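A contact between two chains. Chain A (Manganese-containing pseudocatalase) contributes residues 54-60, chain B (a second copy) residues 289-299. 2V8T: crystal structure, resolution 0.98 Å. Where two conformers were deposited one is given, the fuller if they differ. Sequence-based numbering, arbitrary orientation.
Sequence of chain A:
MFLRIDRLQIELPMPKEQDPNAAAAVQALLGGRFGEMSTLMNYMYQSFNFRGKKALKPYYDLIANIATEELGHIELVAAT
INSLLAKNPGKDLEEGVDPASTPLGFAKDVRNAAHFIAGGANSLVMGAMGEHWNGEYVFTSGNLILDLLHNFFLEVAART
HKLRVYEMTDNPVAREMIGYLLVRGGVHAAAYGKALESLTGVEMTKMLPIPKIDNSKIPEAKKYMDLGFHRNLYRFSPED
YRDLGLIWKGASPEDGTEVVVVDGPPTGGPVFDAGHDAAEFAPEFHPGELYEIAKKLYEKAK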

# COMPACT_ATOMS: atom_id res chain seq x y z
N LYS A 54 21.72 -20.97 -21.44
CA LYS A 54 22.20 -22.14 -22.21
C LYS A 54 22.71 -23.27 -21.28
O LYS A 54 22.31 -24.43 -21.42
CB LYS A 54 23.26 -21.75 -23.21
CG LYS A 54 23.78 -23.01 -23.96
CD LYS A 54 24.71 -22.71 -25.05
CE LYS A 54 25.10 -23.97 -25.80
NZ LYS A 54 25.99 -23.72 -26.92
N ALA A 55 23.55 -22.93 -20.30
CA ALA A 55 24.15 -23.99 -19.45
C ALA A 55 23.11 -24.75 -18.64
O ALA A 55 23.33 -25.89 -18.27
CB ALA A 55 25.21 -23.38 -18.55
N LEU A 56 22.00 -24.06 -18.30
CA LEU A 56 20.91 -24.66 -17.55
C LEU A 56 19.63 -24.68 -18.40
O LEU A 56 18.50 -24.56 -17.89
CB LEU A 56 20.69 -23.93 -16.21
CG LEU A 56 21.87 -24.06 -15.25
CD1 LEU A 56 21.78 -23.02 -14.15
CD2 LEU A 56 21.94 -25.48 -14.66
N LYS A 57 19.80 -24.84 -19.70
CA LYS A 57 18.69 -24.73 -20.65
C LYS A 57 17.45 -25.54 -20.32
O LYS A 57 16.35 -25.00 -20.50
CB LYS A 57 19.16 -25.01 -22.08
CG LYS A 57 18.09 -24.79 -23.13
CD LYS A 57 18.65 -24.90 -24.52
CE LYS A 57 17.66 -24.57 -25.61
NZ LYS A 57 16.44 -25.39 -25.52
N PRO A 58 17.53 -26.79 -19.89
CA PRO A 58 16.28 -27.49 -19.67
C PRO A 58 15.39 -26.78 -18.64
O PRO A 58 14.14 -26.75 -18.77
CB PRO A 58 16.77 -28.86 -19.16
CG PRO A 58 18.16 -29.02 -19.82
CD PRO A 58 18.71 -27.65 -19.71
N TYR A 59 16.02 -26.20 -17.63
CA TYR A 59 15.29 -25.50 -16.56
C TYR A 59 14.80 -24.15 -17.03
O TYR A 59 13.68 -23.72 -16.68
CB TYR A 59 16.23 -25.34 -15.34
CG TYR A 59 16.77 -26.67 -14.88
CD1 TYR A 59 16.02 -27.54 -14.13
CD2 TYR A 59 18.05 -27.09 -15.28
CE1 TYR A 59 16.51 -28.79 -13.80
CE2 TYR A 59 18.54 -28.34 -14.96
CZ TYR A 59 17.76 -29.19 -14.20
OH TYR A 59 18.28 -30.42 -13.86
N TYR A 60 15.59 -23.46 -17.84
CA TYR A 60 15.15 -22.20 -18.46
C TYR A 60 13.94 -22.46 -19.36
O TYR A 60 12.93 -21.72 -19.28
CB TYR A 60 16.29 -21.60 -19.25
CG TYR A 60 15.87 -20.37 -20.03
CD1 TYR A 60 15.41 -19.22 -19.40
CD2 TYR A 60 15.92 -20.37 -21.42
CE1 TYR A 60 15.00 -18.13 -20.11
CE2 TYR A 60 15.53 -19.27 -22.14
CZ TYR A 60 15.09 -18.13 -21.51
OH TYR A 60 14.70 -17.00 -22.19
N GLU B 289 28.42 -27.98 -10.54
CA GLU B 289 27.71 -29.22 -10.36
C GLU B 289 26.34 -29.20 -11.06
O GLU B 289 25.91 -30.21 -11.70
CB GLU B 289 27.56 -29.64 -8.92
CG GLU B 289 28.86 -30.00 -8.25
CD GLU B 289 28.67 -30.71 -6.92
OE1 GLU B 289 27.50 -30.96 -6.52
OE2 GLU B 289 29.69 -30.97 -6.24
N LEU B 290 25.63 -28.08 -10.98
CA LEU B 290 24.34 -27.98 -11.67
C LEU B 290 24.52 -28.01 -13.19
O LEU B 290 23.72 -28.62 -13.88
CB LEU B 290 23.55 -26.74 -11.25
CG LEU B 290 23.25 -26.62 -9.76
CD1 LEU B 290 22.25 -25.50 -9.52
CD2 LEU B 290 22.77 -27.92 -9.12
N TYR B 291 25.57 -27.37 -13.69
CA TYR B 291 25.82 -27.43 -15.11
C TYR B 291 26.08 -28.87 -15.54
O TYR B 291 25.67 -29.26 -16.65
CB TYR B 291 27.01 -26.55 -15.50
CG TYR B 291 26.87 -25.06 -15.26
CD1 TYR B 291 25.63 -24.45 -15.13
CD2 TYR B 291 27.99 -24.28 -15.17
CE1 TYR B 291 25.53 -23.08 -14.97
CE2 TYR B 291 27.91 -22.92 -15.00
CZ TYR B 291 26.68 -22.31 -14.90
OH TYR B 291 26.54 -20.96 -14.68
N GLU B 292 26.75 -29.65 -14.73
CA GLU B 292 27.01 -31.05 -15.07
C GLU B 292 25.72 -31.85 -15.07
O GLU B 292 25.51 -32.73 -15.93
CB GLU B 292 28.06 -31.62 -14.14
CG GLU B 292 28.43 -33.05 -14.50
CD GLU B 292 29.07 -33.29 -15.84
OE1 GLU B 292 29.59 -32.39 -16.47
OE2 GLU B 292 29.13 -34.48 -16.19
N ILE B 293 24.82 -31.61 -14.09
CA ILE B 293 23.53 -32.27 -14.10
C ILE B 293 22.76 -31.97 -15.39
O ILE B 293 22.19 -32.86 -16.02
CB ILE B 293 22.71 -31.84 -12.84
CG1 ILE B 293 23.32 -32.44 -11.58
CG2 ILE B 293 21.23 -32.22 -12.98
CD1 ILE B 293 22.77 -31.85 -10.30
N ALA B 294 22.75 -30.69 -15.80
CA ALA B 294 22.04 -30.31 -17.02
C ALA B 294 22.65 -31.03 -18.23
O ALA B 294 21.92 -31.53 -19.08
CB ALA B 294 22.06 -28.82 -17.19
N LYS B 295 23.99 -31.06 -18.30
CA LYS B 295 24.68 -31.72 -19.42
C LYS B 295 24.24 -33.19 -19.50
O LYS B 295 24.01 -33.74 -20.58
CB LYS B 295 26.16 -31.43 -19.31
CG LYS B 295 27.01 -32.08 -20.38
CD LYS B 295 28.45 -31.64 -20.30
N LYS B 296 24.18 -33.84 -18.35
CA LYS B 296 23.85 -35.25 -18.36
C LYS B 296 22.41 -35.52 -18.74
O LYS B 296 22.11 -36.59 -19.26
CB LYS B 296 24.12 -35.82 -16.96
CG LYS B 296 25.58 -36.20 -16.66
CD LYS B 296 26.67 -35.19 -17.10
CE LYS B 296 27.53 -35.68 -18.26
NZ LYS B 296 26.82 -35.42 -19.49
N LEU B 297 21.49 -34.56 -18.56
CA LEU B 297 20.09 -34.71 -19.00
C LEU B 297 20.02 -34.93 -20.48
O LEU B 297 19.10 -35.62 -20.97
CB LEU B 297 19.25 -33.49 -18.71
CG LEU B 297 18.93 -33.25 -17.24
CD1 LEU B 297 18.17 -31.90 -17.09
CD2 LEU B 297 18.07 -34.37 -16.65
N TYR B 298 20.96 -34.38 -21.24
CA TYR B 298 21.02 -34.51 -22.70
C TYR B 298 21.62 -35.82 -23.13
O TYR B 298 21.42 -36.25 -24.24
CB TYR B 298 21.88 -33.42 -23.33
CG TYR B 298 21.17 -32.02 -23.33
CD1 TYR B 298 21.34 -31.10 -22.30
CD2 TYR B 298 20.34 -31.64 -24.34
CE1 TYR B 298 20.66 -29.87 -22.27
CE2 TYR B 298 19.64 -30.41 -24.34
CZ TYR B 298 19.82 -29.54 -23.28
OH TYR B 298 19.16 -28.34 -23.24
N GLU B 299 22.41 -36.43 -22.26
CA GLU B 299 23.24 -37.62 -22.59
C GLU B 299 22.32 -38.69 -22.18
O GLU B 299 22.31 -39.09 -21.02
CB GLU B 299 24.52 -37.65 -21.72
CG GLU B 299 25.60 -36.67 -22.17
CD GLU B 299 26.81 -36.65 -21.24
OE1 GLU B 299 26.88 -37.55 -20.34
OE2 GLU B 299 27.68 -35.75 -21.43
O HOH W 1 25.44 -27.48 -18.77

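The two stretches meet as a turn leading into a helix on chain A and a helix on chain B. Lys54(A) to Lys57(A) form a type I beta turn, closed by the bond from Lys57(A) N to Lys54(A) O at 3.1 Å; Leu56(A) then takes the N-cap position, its O accepting from Tyr60(A) N at 3.1 Å. The turn lies against the helix of chain B, with the CA atoms of Ala55(A) and Tyr291(B) 5.8 Å apart and those of Leu56(A) and Ala294(B) also 5.8 Å apart. At Ala294(B) the CA-to-CB bond points toward chain A, and its CB lies 3.4 Å from Ala55(A) O.

Of the 464 Å² buried between the stretches, Leu56(A) and Tyr291(B) each contribute about 59 Å², the largest shares, followed closely by Pro58(A). The Tyr291(B) ring has two distinct neighbours. Ala55(A) CB sits over one face, 3.8 Å from the ring centroid and 23° off the ring normal, the geometry of a CH-pi contact. Leu56(A) CG instead approaches the edge, near the ring plane, 3.8 Å from Tyr291(B) CD1.

Leu56(A) starts sideways to the partner, yet its end comes nearer. With chi1 at -65° (m) and chi2 at 163° (t), it places CD2 4.0 Å from Leu290(B) CB and 4.2 Å from Ala294(B) CB, both apolar contacts.

Pro58(A), in the first turn of its helix, directs its CA-to-CB bond toward chain B and uses its ring as a compact apolar surface. Its CB lies 3.9 Å from Leu297(B) CD1, while its CG lies 3.6 Å from Tyr298(B) CE1, so the pyrrolidine touches two consecutive residues of chain B. Tyr59(A) adds to this patch: Ala294(B) CB lies at the edge of its ring, 4.2 Å from Tyr59(A) CE2, and Leu297(B) CD1 is 4.0 Å from Tyr59(A) CZ.

No direct hydrogen bond crosses between the stretches; the tyrosine hydroxyls of Tyr59(A), Tyr291(B) and Tyr298(B) bond elsewhere in the structure. The polar link is a water. It donates to Ala55(A) O at 2.7 Å from its own O, and to Tyr291(B) O with its O 2.8 Å away. Both acceptors are backbone carbonyls, so this bridge joins the main chains directly beside the apolar packing.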